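Local coordinates for ankyrin repeat domain protein (Legionella pneumophila subsp. pneumophila, PDB 6MCA) that acts as the Legionella effector AnkH, which carries ankyrin repeats and a cysteine protease-like region and interacts with LARP7 of the host 7SK snRNP complex, at residues N120-C123 with V124-P128; R390-D393 with E394-R398; E301-I305 with N306-D310; E434-L437 with N438-L442. All coordinates share one frame; numbering follows the deposited sequence.

Interaction 1 of 4, residues N120-C123 with V124-P128. With TLA (L(+)-tartaric acid), chain B.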
loop_
_atom_site.group_PDB
_atom_site.type_symbol
_atom_site.label_atom_id
_atom_site.label_comp_id
_atom_site.label_asym_id
_atom_site.label_seq_id
_atom_site.Cartn_x
_atom_site.Cartn_y
_atom_site.Cartn_z
ATOM N N ASN A 120 -11.182 -2.521 -4.231
ATOM C CA ASN A 120 -10.401 -3.322 -3.297
ATOM C C ASN A 120 -10.873 -3.182 -1.856
ATOM O O ASN A 120 -10.306 -3.831 -0.970
ATOM C CB ASN A 120 -8.921 -2.941 -3.388
ATOM C CG ASN A 120 -8.325 -3.236 -4.749
ATOM O OD1 ASN A 120 -8.717 -4.191 -5.418
ATOM N ND2 ASN A 120 -7.372 -2.411 -5.167
ATOM N N GLY A 121 -11.887 -2.361 -1.600
ATOM C CA GLY A 121 -12.352 -2.131 -0.247
ATOM C C GLY A 121 -11.684 -0.981 0.468
ATOM O O GLY A 121 -11.762 -0.908 1.700
ATOM N N LEU A 122 -11.031 -0.079 -0.260
ATOM C CA LEU A 122 -10.309 1.040 0.332
ATOM C C LEU A 122 -11.261 2.225 0.455
ATOM O O LEU A 122 -11.701 2.782 -0.556
ATOM C CB LEU A 122 -9.089 1.390 -0.517
ATOM C CG LEU A 122 -8.036 2.326 0.076
ATOM C CD1 LEU A 122 -6.646 1.898 -0.365
ATOM C CD2 LEU A 122 -8.305 3.767 -0.330
ATOM N N CYS A 123 -11.574 2.612 1.689
ATOM C CA CYS A 123 -12.547 3.665 1.930
ATOM C C CYS A 123 -11.889 5.042 1.849
ATOM O O CYS A 123 -10.676 5.177 1.673
ATOM C CB CYS A 123 -13.236 3.456 3.277
ATOM S SG CYS A 123 -12.229 3.838 4.726
ATOM N N VAL A 124 -12.715 6.083 1.990
ATOM C CA VAL A 124 -12.264 7.457 1.784
ATOM C C VAL A 124 -11.214 7.861 2.812
ATOM O O VAL A 124 -10.317 8.659 2.515
ATOM C CB VAL A 124 -13.482 8.404 1.807
ATOM C CG1 VAL A 124 -13.053 9.857 1.665
ATOM C CG2 VAL A 124 -14.467 8.027 0.710
ATOM N N LEU A 125 -11.291 7.312 4.026
ATOM C CA LEU A 125 -10.426 7.740 5.120
ATOM C C LEU A 125 -9.030 7.126 5.082
ATOM O O LEU A 125 -8.154 7.600 5.811
ATOM C CB LEU A 125 -11.075 7.398 6.464
ATOM C CG LEU A 125 -11.992 8.428 7.124
ATOM C CD1 LEU A 125 -12.658 7.815 8.345
ATOM C CD2 LEU A 125 -11.220 9.679 7.505
ATOM N N VAL A 126 -8.801 6.101 4.257
ATOM C CA VAL A 126 -7.585 5.295 4.375
ATOM C C VAL A 126 -6.339 6.147 4.157
ATOM O O VAL A 126 -5.409 6.144 4.975
ATOM C CB VAL A 126 -7.633 4.108 3.396
ATOM C CG1 VAL A 126 -6.252 3.485 3.248
ATOM C CG2 VAL A 126 -8.642 3.074 3.870
ATOM N N TYR A 127 -6.297 6.886 3.052
ATOM C CA TYR A 127 -5.096 7.642 2.713
ATOM C C TYR A 127 -4.877 8.830 3.649
ATOM O O TYR A 127 -3.734 9.065 4.061
ATOM C CB TYR A 127 -5.142 8.096 1.252
ATOM C CG TYR A 127 -4.758 6.999 0.286
ATOM C CD1 TYR A 127 -3.475 6.466 0.287
ATOM C CD2 TYR A 127 -5.680 6.484 -0.616
ATOM C CE1 TYR A 127 -3.119 5.458 -0.587
ATOM C CE2 TYR A 127 -5.333 5.475 -1.495
ATOM C CZ TYR A 127 -4.051 4.966 -1.476
ATOM O OH TYR A 127 -3.701 3.961 -2.349
ATOM N N PRO A 128 -5.906 9.609 4.009
ATOM C CA PRO A 128 -5.681 10.647 5.029
ATOM C C PRO A 128 -5.243 10.085 6.371
ATOM O O PRO A 128 -4.459 10.734 7.075
ATOM C CB PRO A 128 -7.041 11.357 5.126
ATOM C CG PRO A 128 -8.012 10.468 4.438
ATOM C CD PRO A 128 -7.236 9.751 3.391
HETATM O O1 TLA B . -8.560 -0.108 -7.567
HETATM O O11 TLA B . -9.265 -0.368 -5.519
HETATM C C1 TLA B . -8.723 0.346 -6.402
HETATM C C2 TLA B . -8.262 1.762 -6.062
HETATM O O2 TLA B . -7.320 2.188 -7.008
HETATM C C3 TLA B . -7.633 1.770 -4.669
HETATM O O3 TLA B . -6.715 0.717 -4.564
HETATM C C4 TLA B . -6.922 3.101 -4.432
HETATM O O4 TLA B . -7.572 4.179 -4.479
HETATM O O41 TLA B . -5.686 3.125 -4.189
#

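Interaction 2 of 4, residues R390-D393 with E394-R398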
loop_
_atom_site.group_PDB
_atom_site.type_symbol
_atom_site.label_atom_id
_atom_site.label_comp_id
_atom_site.label_asym_id
_atom_site.label_seq_id
_atom_site.Cartn_x
_atom_site.Cartn_y
_atom_site.Cartn_z
ATOM N N ARG A 390 3.909 -5.410 15.898
ATOM C CA ARG A 390 3.066 -4.234 16.098
ATOM C C ARG A 390 1.673 -4.456 15.524
ATOM O O ARG A 390 0.667 -4.124 16.163
ATOM C CB ARG A 390 3.721 -3.006 15.460
ATOM C CG ARG A 390 2.994 -1.691 15.718
ATOM C CD ARG A 390 2.083 -1.300 14.556
ATOM N NE ARG A 390 2.825 -1.033 13.326
ATOM C CZ ARG A 390 2.313 -0.418 12.264
ATOM N NH1 ARG A 390 1.053 -0.004 12.279
ATOM N NH2 ARG A 390 3.060 -0.216 11.186
ATOM N N ALA A 391 1.594 -5.007 14.310
ATOM C CA ALA A 391 0.290 -5.280 13.714
ATOM C C ALA A 391 -0.474 -6.324 14.521
ATOM O O ALA A 391 -1.689 -6.189 14.743
ATOM C CB ALA A 391 0.464 -5.732 12.265
ATOM N N LEU A 392 0.224 -7.371 14.977
ATOM C CA LEU A 392 -0.430 -8.377 15.809
ATOM C C LEU A 392 -0.974 -7.764 17.097
ATOM O O LEU A 392 -2.102 -8.064 17.514
ATOM C CB LEU A 392 0.547 -9.510 16.119
ATOM C CG LEU A 392 0.017 -10.670 16.963
ATOM C CD1 LEU A 392 -1.239 -11.252 16.341
ATOM C CD2 LEU A 392 1.082 -11.741 17.118
ATOM N N ASP A 393 -0.188 -6.891 17.736
ATOM C CA ASP A 393 -0.634 -6.239 18.963
ATOM C C ASP A 393 -1.821 -5.321 18.703
ATOM O O ASP A 393 -2.729 -5.226 19.534
ATOM C CB ASP A 393 0.519 -5.455 19.590
ATOM C CG ASP A 393 1.613 -6.356 20.127
ATOM O OD1 ASP A 393 1.381 -7.578 20.233
ATOM O OD2 ASP A 393 2.707 -5.839 20.439
ATOM N N GLU A 394 -1.821 -4.624 17.563
ATOM C CA GLU A 394 -2.970 -3.800 17.197
ATOM C C GLU A 394 -4.233 -4.643 17.107
ATOM O O GLU A 394 -5.288 -4.267 17.635
ATOM C CB GLU A 394 -2.709 -3.089 15.869
ATOM C CG GLU A 394 -2.000 -1.756 15.991
ATOM C CD GLU A 394 -1.799 -1.082 14.647
ATOM O OE1 GLU A 394 -2.031 -1.739 13.609
ATOM O OE2 GLU A 394 -1.409 0.105 14.627
ATOM N N CYS A 395 -4.143 -5.794 16.435
ATOM C CA CYS A 395 -5.304 -6.677 16.329
ATOM C C CYS A 395 -5.774 -7.140 17.704
ATOM O O CYS A 395 -6.974 -7.105 18.012
ATOM C CB CYS A 395 -4.972 -7.877 15.444
ATOM S SG CYS A 395 -5.551 -7.718 13.750
ATOM N N ILE A 396 -4.834 -7.582 18.545
ATOM C CA ILE A 396 -5.199 -8.100 19.862
ATOM C C ILE A 396 -5.857 -7.014 20.704
ATOM O O ILE A 396 -6.850 -7.263 21.399
ATOM C CB ILE A 396 -3.964 -8.693 20.562
ATOM C CG1 ILE A 396 -3.525 -9.975 19.856
ATOM C CG2 ILE A 396 -4.252 -8.966 22.032
ATOM C CD1 ILE A 396 -2.212 -10.515 20.354
ATOM N N GLN A 397 -5.328 -5.791 20.645
ATOM C CA GLN A 397 -5.902 -4.700 21.425
ATOM C C GLN A 397 -7.286 -4.321 20.913
ATOM O O GLN A 397 -8.200 -4.073 21.708
ATOM C CB GLN A 397 -4.972 -3.487 21.398
ATOM C CG GLN A 397 -5.568 -2.233 22.016
ATOM C CD GLN A 397 -4.592 -1.073 22.034
ATOM O OE1 GLN A 397 -3.565 -1.119 22.713
ATOM N NE2 GLN A 397 -4.908 -0.023 21.284
ATOM N N ARG A 398 -7.463 -4.274 19.591
ATOM C CA ARG A 398 -8.758 -3.896 19.041
ATOM C C ARG A 398 -9.816 -4.970 19.248
ATOM O O ARG A 398 -11.009 -4.651 19.212
ATOM C CB ARG A 398 -8.629 -3.579 17.551
ATOM C CG ARG A 398 -7.865 -2.302 17.261
ATOM C CD ARG A 398 -7.593 -2.145 15.778
ATOM N NE ARG A 398 -6.720 -1.007 15.511
ATOM C CZ ARG A 398 -6.162 -0.754 14.332
ATOM N NH1 ARG A 398 -6.389 -1.560 13.304
ATOM N NH2 ARG A 398 -5.378 0.306 14.181
#

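Interaction 3 of 4, residues E301-I305 with N306-D310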
loop_
_atom_site.group_PDB
_atom_site.type_symbol
_atom_site.label_atom_id
_atom_site.label_comp_id
_atom_site.label_asym_id
_atom_site.label_seq_id
_atom_site.Cartn_x
_atom_site.Cartn_y
_atom_site.Cartn_z
ATOM N N GLU A 301 24.082 13.554 -16.868
ATOM C CA GLU A 301 23.412 14.518 -17.730
ATOM C C GLU A 301 22.185 13.930 -18.417
ATOM O O GLU A 301 21.349 14.688 -18.918
ATOM C CB GLU A 301 24.390 15.048 -18.781
ATOM C CG GLU A 301 24.919 13.983 -19.737
ATOM C CD GLU A 301 26.159 13.278 -19.214
ATOM O OE1 GLU A 301 26.530 13.502 -18.043
ATOM O OE2 GLU A 301 26.766 12.498 -19.978
ATOM N N ALA A 302 22.061 12.604 -18.457
ATOM C CA ALA A 302 20.907 11.952 -19.059
ATOM C C ALA A 302 19.739 11.800 -18.094
ATOM O O ALA A 302 18.646 11.415 -18.525
ATOM C CB ALA A 302 21.300 10.574 -19.600
ATOM N N LEU A 303 19.944 12.088 -16.808
ATOM C CA LEU A 303 18.893 11.977 -15.795
ATOM C C LEU A 303 18.122 13.295 -15.766
ATOM O O LEU A 303 18.326 14.160 -14.911
ATOM C CB LEU A 303 19.503 11.633 -14.442
ATOM C CG LEU A 303 18.605 11.250 -13.265
ATOM C CD1 LEU A 303 17.516 10.299 -13.700
ATOM C CD2 LEU A 303 19.441 10.620 -12.165
ATOM N N THR A 304 17.215 13.442 -16.725
ATOM C CA THR A 304 16.523 14.698 -16.989
ATOM C C THR A 304 15.022 14.549 -16.754
ATOM O O THR A 304 14.532 13.504 -16.315
ATOM C CB THR A 304 16.780 15.169 -18.423
ATOM O OG1 THR A 304 16.304 14.178 -19.342
ATOM C CG2 THR A 304 18.260 15.395 -18.653
ATOM N N ILE A 305 14.298 15.631 -17.055
ATOM C CA ILE A 305 12.838 15.611 -16.980
ATOM C C ILE A 305 12.275 14.562 -17.926
ATOM O O ILE A 305 11.379 13.788 -17.566
ATOM C CB ILE A 305 12.267 17.005 -17.297
ATOM C CG1 ILE A 305 12.724 18.013 -16.251
ATOM C CG2 ILE A 305 10.748 16.961 -17.351
ATOM C CD1 ILE A 305 12.284 17.645 -14.880
ATOM N N ASN A 306 12.787 14.531 -19.158
ATOM C CA ASN A 306 12.306 13.565 -20.139
ATOM C C ASN A 306 12.578 12.136 -19.694
ATOM O O ASN A 306 11.773 11.238 -19.967
ATOM C CB ASN A 306 12.951 13.840 -21.496
ATOM C CG ASN A 306 12.867 15.301 -21.891
ATOM O OD1 ASN A 306 13.627 16.134 -21.397
ATOM N ND2 ASN A 306 11.937 15.620 -22.784
ATOM N N PHE A 307 13.694 11.908 -18.998
ATOM C CA PHE A 307 13.963 10.581 -18.455
ATOM C C PHE A 307 12.902 10.185 -17.436
ATOM O O PHE A 307 12.362 9.075 -17.488
ATOM C CB PHE A 307 15.356 10.536 -17.825
ATOM C CG PHE A 307 15.715 9.194 -17.246
ATOM C CD1 PHE A 307 15.393 8.879 -15.934
ATOM C CD2 PHE A 307 16.371 8.246 -18.013
ATOM C CE1 PHE A 307 15.719 7.647 -15.399
ATOM C CE2 PHE A 307 16.700 7.010 -17.484
ATOM C CZ PHE A 307 16.374 6.711 -16.174
ATOM N N ILE A 308 12.595 11.082 -16.495
ATOM C CA ILE A 308 11.595 10.775 -15.476
ATOM C C ILE A 308 10.230 10.558 -16.116
ATOM O O ILE A 308 9.449 9.704 -15.679
ATOM C CB ILE A 308 11.553 11.888 -14.412
ATOM C CG1 ILE A 308 12.904 12.001 -13.704
ATOM C CG2 ILE A 308 10.450 11.621 -13.399
ATOM C CD1 ILE A 308 13.245 10.800 -12.849
ATOM N N HIS A 309 9.926 11.317 -17.172
ATOM C CA HIS A 309 8.642 11.154 -17.844
ATOM C C HIS A 309 8.558 9.801 -18.542
ATOM O O HIS A 309 7.567 9.079 -18.393
ATOM C CB HIS A 309 8.410 12.293 -18.836
ATOM C CG HIS A 309 7.000 12.377 -19.332
ATOM N ND1 HIS A 309 6.572 11.733 -20.472
ATOM C CD2 HIS A 309 5.917 13.018 -18.834
ATOM C CE1 HIS A 309 5.288 11.978 -20.660
ATOM N NE2 HIS A 309 4.866 12.756 -19.679
ATOM N N ASP A 310 9.596 9.435 -19.300
ATOM C CA ASP A 310 9.632 8.105 -19.901
ATOM C C ASP A 310 9.563 7.013 -18.842
ATOM O O ASP A 310 8.971 5.953 -19.077
ATOM C CB ASP A 310 10.900 7.939 -20.741
ATOM C CG ASP A 310 10.962 8.904 -21.909
ATOM O OD1 ASP A 310 10.018 9.705 -22.075
ATOM O OD2 ASP A 310 11.957 8.863 -22.661
#

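Interaction 4 of 4, residues E434-L437 with N438-L442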
loop_
_atom_site.group_PDB
_atom_site.type_symbol
_atom_site.label_atom_id
_atom_site.label_comp_id
_atom_site.label_asym_id
_atom_site.label_seq_id
_atom_site.Cartn_x
_atom_site.Cartn_y
_atom_site.Cartn_z
ATOM N N GLU A 434 0.922 -17.972 21.373
ATOM C CA GLU A 434 0.350 -17.794 22.704
ATOM C C GLU A 434 -0.544 -16.560 22.745
ATOM O O GLU A 434 -1.680 -16.609 23.244
ATOM C CB GLU A 434 1.468 -17.685 23.742
ATOM C CG GLU A 434 1.070 -18.108 25.145
ATOM C CD GLU A 434 1.032 -19.615 25.309
ATOM O OE1 GLU A 434 -0.077 -20.189 25.293
ATOM O OE2 GLU A 434 2.113 -20.224 25.454
ATOM N N LYS A 435 -0.036 -15.440 22.220
ATOM C CA LYS A 435 -0.836 -14.221 22.122
ATOM C C LYS A 435 -2.163 -14.479 21.419
ATOM O O LYS A 435 -3.214 -13.998 21.858
ATOM C CB LYS A 435 -0.056 -13.140 21.373
ATOM C CG LYS A 435 1.028 -12.437 22.168
ATOM C CD LYS A 435 1.526 -11.222 21.396
ATOM C CE LYS A 435 2.844 -10.702 21.940
ATOM N NZ LYS A 435 3.419 -9.651 21.056
ATOM N N ILE A 436 -2.132 -15.241 20.324
ATOM C CA ILE A 436 -3.338 -15.457 19.528
ATOM C C ILE A 436 -4.286 -16.426 20.229
ATOM O O ILE A 436 -5.504 -16.211 20.263
ATOM C CB ILE A 436 -2.956 -15.953 18.121
ATOM C CG1 ILE A 436 -2.211 -14.857 17.357
ATOM C CG2 ILE A 436 -4.189 -16.397 17.354
ATOM C CD1 ILE A 436 -1.371 -15.374 16.211
ATOM N N LEU A 437 -3.746 -17.509 20.795
ATOM C CA LEU A 437 -4.565 -18.502 21.475
ATOM C C LEU A 437 -5.219 -17.943 22.726
ATOM O O LEU A 437 -6.232 -18.491 23.173
ATOM C CB LEU A 437 -3.723 -19.726 21.831
ATOM C CG LEU A 437 -3.309 -20.615 20.656
ATOM C CD1 LEU A 437 -2.352 -21.705 21.117
ATOM C CD2 LEU A 437 -4.528 -21.209 19.974
ATOM N N ASN A 438 -4.662 -16.875 23.307
ATOM C CA ASN A 438 -5.375 -16.183 24.377
ATOM C C ASN A 438 -6.778 -15.770 23.944
ATOM O O ASN A 438 -7.699 -15.738 24.768
ATOM C CB ASN A 438 -4.585 -14.957 24.834
ATOM C CG ASN A 438 -3.844 -15.193 26.131
ATOM O OD1 ASN A 438 -3.763 -16.320 26.619
ATOM N ND2 ASN A 438 -3.300 -14.125 26.703
ATOM N N ILE A 439 -6.959 -15.464 22.664
ATOM C CA ILE A 439 -8.249 -15.045 22.133
ATOM C C ILE A 439 -8.989 -16.201 21.471
ATOM O O ILE A 439 -10.197 -16.354 21.659
ATOM C CB ILE A 439 -8.057 -13.871 21.147
ATOM C CG1 ILE A 439 -7.590 -12.619 21.892
ATOM C CG2 ILE A 439 -9.340 -13.595 20.376
ATOM C CD1 ILE A 439 -7.337 -11.432 20.990
ATOM N N LEU A 440 -8.282 -17.030 20.700
ATOM C CA LEU A 440 -8.945 -18.091 19.948
ATOM C C LEU A 440 -9.413 -19.251 20.817
ATOM O O LEU A 440 -10.073 -20.157 20.299
ATOM C CB LEU A 440 -8.022 -18.614 18.848
ATOM C CG LEU A 440 -7.845 -17.676 17.655
ATOM C CD1 LEU A 440 -7.131 -18.387 16.518
ATOM C CD2 LEU A 440 -9.194 -17.143 17.198
ATOM N N ILE A 441 -9.094 -19.249 22.112
ATOM C CA ILE A 441 -9.544 -20.314 23.002
ATOM C C ILE A 441 -10.856 -19.968 23.700
ATOM O O ILE A 441 -11.562 -20.880 24.160
ATOM C CB ILE A 441 -8.412 -20.653 23.992
ATOM C CG1 ILE A 441 -7.481 -21.676 23.352
ATOM C CG2 ILE A 441 -8.925 -21.167 25.336
ATOM C CD1 ILE A 441 -8.182 -22.962 22.952
ATOM N N LEU A 442 -11.223 -18.686 23.750
ATOM C CA LEU A 442 -12.528 -18.282 24.256
ATOM C C LEU A 442 -13.631 -19.125 23.628
ATOM O O LEU A 442 -13.555 -19.520 22.461
ATOM C CB LEU A 442 -12.775 -16.801 23.965
ATOM C CG LEU A 442 -11.734 -15.813 24.493
ATOM C CD1 LEU A 442 -12.035 -14.400 24.010
ATOM C CD2 LEU A 442 -11.675 -15.867 26.010
HETATM O O HOH W 1 -2.776 -11.800 24.267
#

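Interaction 1 of 4, residues N120-C123 with V124-P128
The hydroxyl of Tyr-127, whose ring packs on Leu-122, donates a 2.8 Å hydrogen bond from OH to O41 of a tartrate, probably taken up from the crystallisation liquor. This carboxylate lies at the ring edge. Asn-120 N donates to O11 of the other carboxylate over 3.2 Å, and its amide ND2 to the hydroxyl O3 on the middle of the ligand; Arg-89 and Thr-118 also bind the tartrate. Leu-122 packs on both Tyr-127 and Val-126. With CG anti to the backbone N (chi1 -167°), it sends CD2 obliquely against the tyrosine ring, 3.6 Å from CE2 and crossing that side chain at about a right angle, and its CG lies 3.8 Å from Val-126 CB. Beyond it the chain folds into a type I turn from Cys-123 to Val-126, closed by a weak but nearly straight bond from Val-126 N to Cys-123 O (3.3 Å, 169°). The sulfur of Cys-123, held between its own N and carbonyl carbon by chi1 of 74°, weakly accepts from Leu-125 N at 3.7 Å and touches Val-126 CG2. His-93 binds the carbonyl oxygen of Leu-122, tying the chain just before the turn to helix 91-97. Within the ankyrin-repeat region, this is consistent with the capped turn that opens the first helix of a repeat, where threonine of the TPLH motif is the usual cap and Cys-123 probably takes its place.

Interaction 2 of 4, residues R390-D393 with E394-R398
Arg-390 and Glu-394 are brought together by their torsions: the arginine sets off with CG anti to the backbone N and then bends at chi2 (-97°) and chi3, whereas the glutamate runs extended beyond CG. The pair forms an i, i+4 salt bridge on one turn of the long helix 373-399. NH1 of Arg-390 points its N-H at Glu-394 OE2 in a weak bond of 3.4 Å. That oxygen sits at the edge of the guanidinium, in its plane, but the carboxylate itself is turned 90° to that plane; OE2 takes the N-H, while OE1 stays 3.8 Å from NH1. The aliphatic part shares in the contact, Arg-390 CD lying 3.8 Å from Glu-394 OE2. Glu-394 has a second positive neighbour in Arg-398, but there the contact is long and the oxygen lies well off the guanidinium plane, leaving only charge attraction. The carboxylate thus stands between two arginines, which would probably favour its charged form; Arg-390 has a stronger partner in Asp-387, through NH2. Helix 147-162 covers this flank by way of Asn-155. On the side facing helix 427-440, Leu-392 and Ile-396 lean across each other, and Asp-393 pairs with Lys-435. Glu-394 N also bonds to Arg-390 O at 2.9 Å. Ile-396 CG1 rests 3.3 Å from the carbonyl oxygen of Leu-392, and its CD1 ends 4.1 Å from Leu-392 CG.

Interaction 3 of 4, residues E301-I305 with N306-D310
Thr-304 and Ile-305 accept hydrogen bonds from the N-H groups of the first turn of helix 305-312. Thr-304, at the N-cap, uses both its oxygens: its carbonyl O accepts from Ile-308 N at 3.1 Å, and its hydroxyl OG1 accepts weakly from Phe-307 N at 3.5 Å. The hydroxyl gets there because chi1 of 60° lodges OG1 between the backbone N and the carbonyl carbon, facing the first turn. One residue on, Ile-305 O takes His-309 N in the carbonyl plane at 2.9 Å. The approach to the cap is an inverse gamma turn centred on Leu-303, in which Thr-304 N bonds weakly back to Ala-302 O. That carbonyl oxygen also sets a polar atom against carbon, 3.5 Å from Phe-307 CB.

Apolar contact accompanies these bonds. Leu-303 crosses Phe-307 obliquely, its methyl CD1 lying 3.4 Å from ring atom CD1 and 3.6 Å from CE1. The ring is packed further by helix 318-329, while Ile-305 and Ile-308 turn to helix 242-251. Leu-303 (N') and Ile-308 (N4), CD1 to CD1 at 4.4 Å, make a loose hydrophobic staple across the threonine N-cap, strengthened by Phe-307.

Interaction 4 of 4, residues E434-L437 with N438-L442
Leu-440 reaches back over one helical turn to Ile-436. Its CB lies 3.8 Å from the carbonyl oxygen of Ile-436 and loosely against Leu-437 CD2. The next atom, CG, stays as close to that oxygen and begins the apolar contact, 3.9 Å from Ile-436 CG2; at the tip, methyl CD1 of Leu-440 meets the same CG2 at 3.6 Å. The two side chains lie alongside and point the same way because Ile-436 has CG2 anti to the backbone N, while Leu-440 has its CG beside the backbone N (chi1 -73°). Helix 447-458 covers the leucine, and helix 404-421 the isoleucine.

Near this end of helix 427-440, Ile-436 O is shared by an i+4 donor, Leu-440 N in the carbonyl plane, and an i+3 donor, Ile-439 N above the plane, the latter as in a 3-10 turn; both bonds measure 2.9 Å. The following bond, Ile-441 N to Leu-437 O, is weak and bent to 130°. The turn is therefore two-sided: one side is closed by hydrocarbon contact, and on the other Lys-435 O, 4.1 Å from Ile-439 N and so without the usual helical bond to it, takes instead a water at 3.3 Å that weakly accepts from Asn-438 ND2.

Overall arrangement
Interactions 2 and 4 form one interface between helices 373-399 and 427-440. Their centres are 13 Å apart, and Asp-393 OD1 meets Lys-435 NZ in a 3.0 Å salt bridge beside Ile-396 CD1, which packs 3.5 Å from Lys-435 CB. Interaction 1 belongs to the ankyrin region and carries the bound tartrate. It does not touch interaction 2, the centres being about 20 Å apart, but both reach helix 147-162, which links the repeats to the C-terminal helices. Interaction 3 stands alone beside the five-stranded sheet, about 33 Å from interaction 1 between centres, and on the opposite side of the chain's centre from interactions 2 and 4.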